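PDB 5H2Q: phosphodiesterase from Trypanosoma brucei brucei, which belongs to the 3'5'-cyclic nucleotide phosphodiesterase family, all-helical metal-binding proteins of the HD clan. Local coordinates for residues K42-A47 with N89-V94. Numbering follows the deposited sequence.
Sequences KPLDVA and NFYHVV. With ZN (zinc ion), chain C.
Tyr91 reaches across from the first turn of helix 90-105 to the first turn of helix 43-58, and most of the apolar packing gathers around its ring and that of Phe90. With CG anti to the carbonyl carbon (chi1 -54°), the phenol points at the other helix and its OH arrives between two side chains, 3.2 Å from Pro43 CB. On the leucine side, Tyr91 OH lies 3.3 Å from Leu44 CD2. Leu44 crosses the tyrosine at about a right angle, its CD2 methyl 3.6 Å from Tyr91 CZ. The methyl of Ala47 touches both aromatic rings obliquely, with Ala47 CB 3.7 Å from Tyr91 CD1. Phe90 CD2 meets the same Ala47 CB at 3.8 Å, from a direction roughly perpendicular to that of Tyr91 CD1. Val94 lays its CG2 over one face of the Phe90 ring, toward the rim, while its CG1 lies 3.5 Å from Ala47 O.

The pair is a worked example of helices packing side by side through apolar contacts alone: two near-parallel helix starts of the all-helical phosphodiesterase fold, their local axes inclined by 21°. No hydrogen bond links them; Tyr91 OH comes near Leu44 N, but at a poor angle. Arg37 adds a cation-pi contact to the Tyr91 ring.

Polar and metal interactions instead organise the helix start at 89-94. Asn89 is its N-cap, and OD1 accepts weak bonds from Tyr91 N and His92 N. His92, the next residue after the tyrosine, takes no part in the packing and carries its ring to the zinc ion, which its NE2 binds at 2.1 Å, alongside His128, Asp129, Asp242 and two waters.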
loop_
_atom_site.group_PDB
_atom_site.type_symbol
_atom_site.label_atom_id
_atom_site.label_comp_id
_atom_site.label_asym_id
_atom_site.label_seq_id
_atom_site.Cartn_x
_atom_site.Cartn_y
_atom_site.Cartn_z
ATOM N N LYS A 42 -21.217 4.706 6.767
ATOM C CA LYS A 42 -20.826 3.536 5.945
ATOM C C LYS A 42 -19.369 3.705 5.480
ATOM O O LYS A 42 -19.139 3.854 4.275
ATOM C CB LYS A 42 -21.799 3.292 4.754
ATOM C CG LYS A 42 -23.272 3.063 5.164
ATOM C CD LYS A 42 -23.468 1.670 5.776
ATOM C CE LYS A 42 -24.865 1.429 6.287
ATOM N NZ LYS A 42 -24.964 0.116 6.980
ATOM N N PRO A 43 -18.387 3.713 6.418
ATOM C CA PRO A 43 -16.985 3.950 6.021
ATOM C C PRO A 43 -16.401 2.968 5.010
ATOM O O PRO A 43 -15.606 3.414 4.190
ATOM C CB PRO A 43 -16.231 3.941 7.339
ATOM C CG PRO A 43 -17.106 3.115 8.260
ATOM C CD PRO A 43 -18.483 3.560 7.885
ATOM N N LEU A 44 -16.815 1.689 5.025
ATOM C CA LEU A 44 -16.272 0.743 4.031
ATOM C C LEU A 44 -16.814 1.047 2.619
ATOM O O LEU A 44 -16.113 0.847 1.638
ATOM C CB LEU A 44 -16.550 -0.720 4.426
ATOM C CG LEU A 44 -15.785 -1.275 5.621
ATOM C CD1 LEU A 44 -16.362 -2.654 6.025
ATOM C CD2 LEU A 44 -14.262 -1.387 5.327
ATOM N N ASP A 45 -18.057 1.558 2.516
ATOM C CA ASP A 45 -18.632 1.954 1.228
ATOM C C ASP A 45 -17.919 3.226 0.705
ATOM O O ASP A 45 -17.572 3.273 -0.466
ATOM C CB ASP A 45 -20.141 2.208 1.365
ATOM C CG ASP A 45 -20.966 0.949 1.545
ATOM O OD1 ASP A 45 -20.476 -0.144 1.178
ATOM O OD2 ASP A 45 -22.132 1.065 1.974
ATOM N N VAL A 46 -17.682 4.231 1.583
ATOM C CA VAL A 46 -16.971 5.480 1.242
ATOM C C VAL A 46 -15.524 5.145 0.806
ATOM O O VAL A 46 -15.078 5.695 -0.196
ATOM C CB VAL A 46 -17.036 6.490 2.409
ATOM C CG1 VAL A 46 -15.968 7.585 2.303
ATOM C CG2 VAL A 46 -18.444 7.098 2.510
ATOM N N ALA A 47 -14.815 4.229 1.549
ATOM C CA ALA A 47 -13.457 3.766 1.215
ATOM C C ALA A 47 -13.446 3.174 -0.200
ATOM O O ALA A 47 -12.620 3.592 -1.008
ATOM C CB ALA A 47 -12.951 2.755 2.235
ATOM N N ASN A 89 -6.232 -3.162 7.313
ATOM C CA ASN A 89 -7.614 -3.336 6.895
ATOM C C ASN A 89 -7.790 -2.633 5.538
ATOM O O ASN A 89 -6.818 -2.132 4.957
ATOM C CB ASN A 89 -8.546 -2.767 7.971
ATOM C CG ASN A 89 -8.152 -1.362 8.334
ATOM O OD1 ASN A 89 -7.834 -0.527 7.458
ATOM N ND2 ASN A 89 -8.051 -1.093 9.618
ATOM N N PHE A 90 -9.007 -2.674 4.980
ATOM C CA PHE A 90 -9.271 -2.062 3.669
ATOM C C PHE A 90 -8.849 -0.570 3.590
ATOM O O PHE A 90 -8.415 -0.121 2.525
ATOM C CB PHE A 90 -10.752 -2.205 3.319
ATOM C CG PHE A 90 -11.115 -1.825 1.904
ATOM C CD1 PHE A 90 -10.465 -2.411 0.817
ATOM C CD2 PHE A 90 -12.113 -0.890 1.653
ATOM C CE1 PHE A 90 -10.820 -2.083 -0.500
ATOM C CE2 PHE A 90 -12.475 -0.568 0.348
ATOM C CZ PHE A 90 -11.818 -1.152 -0.728
ATOM N N TYR A 91 -8.950 0.184 4.706
ATOM C CA TYR A 91 -8.584 1.622 4.668
ATOM C C TYR A 91 -7.089 1.825 4.349
ATOM O O TYR A 91 -6.738 2.801 3.699
ATOM C CB TYR A 91 -8.946 2.304 5.999
ATOM C CG TYR A 91 -10.396 2.074 6.365
ATOM C CD1 TYR A 91 -11.424 2.650 5.624
ATOM C CD2 TYR A 91 -10.744 1.195 7.390
ATOM C CE1 TYR A 91 -12.767 2.402 5.933
ATOM C CE2 TYR A 91 -12.076 0.909 7.680
ATOM C CZ TYR A 91 -13.086 1.538 6.970
ATOM O OH TYR A 91 -14.402 1.293 7.305
ATOM N N HIS A 92 -6.203 0.912 4.815
ATOM C CA HIS A 92 -4.780 1.018 4.511
ATOM C C HIS A 92 -4.536 0.955 3.005
ATOM O O HIS A 92 -3.779 1.769 2.473
ATOM C CB HIS A 92 -3.982 -0.102 5.211
ATOM C CG HIS A 92 -2.593 -0.251 4.678
ATOM N ND1 HIS A 92 -1.657 0.758 4.805
ATOM C CD2 HIS A 92 -2.026 -1.303 4.039
ATOM C CE1 HIS A 92 -0.535 0.273 4.284
ATOM N NE2 HIS A 92 -0.729 -0.945 3.753
ATOM N N VAL A 93 -5.151 -0.039 2.308
ATOM C CA VAL A 93 -4.891 -0.161 0.862
ATOM C C VAL A 93 -5.534 0.981 0.073
ATOM O O VAL A 93 -4.962 1.457 -0.915
ATOM C CB VAL A 93 -5.224 -1.561 0.300
ATOM C CG1 VAL A 93 -4.396 -2.628 1.027
ATOM C CG2 VAL A 93 -6.725 -1.873 0.372
ATOM N N VAL A 94 -6.699 1.461 0.512
ATOM C CA VAL A 94 -7.295 2.629 -0.161
ATOM C C VAL A 94 -6.369 3.837 0.019
ATOM O O VAL A 94 -6.136 4.597 -0.923
ATOM C CB VAL A 94 -8.751 2.903 0.314
ATOM C CG1 VAL A 94 -9.289 4.227 -0.276
ATOM C CG2 VAL A 94 -9.643 1.745 -0.102
HETATM ZN ZN ZN C . 0.726 -2.350 3.087
HETATM O O HOH W 1 2.376 -3.916 2.889
HETATM O O HOH W 2 1.649 -2.317 5.075
#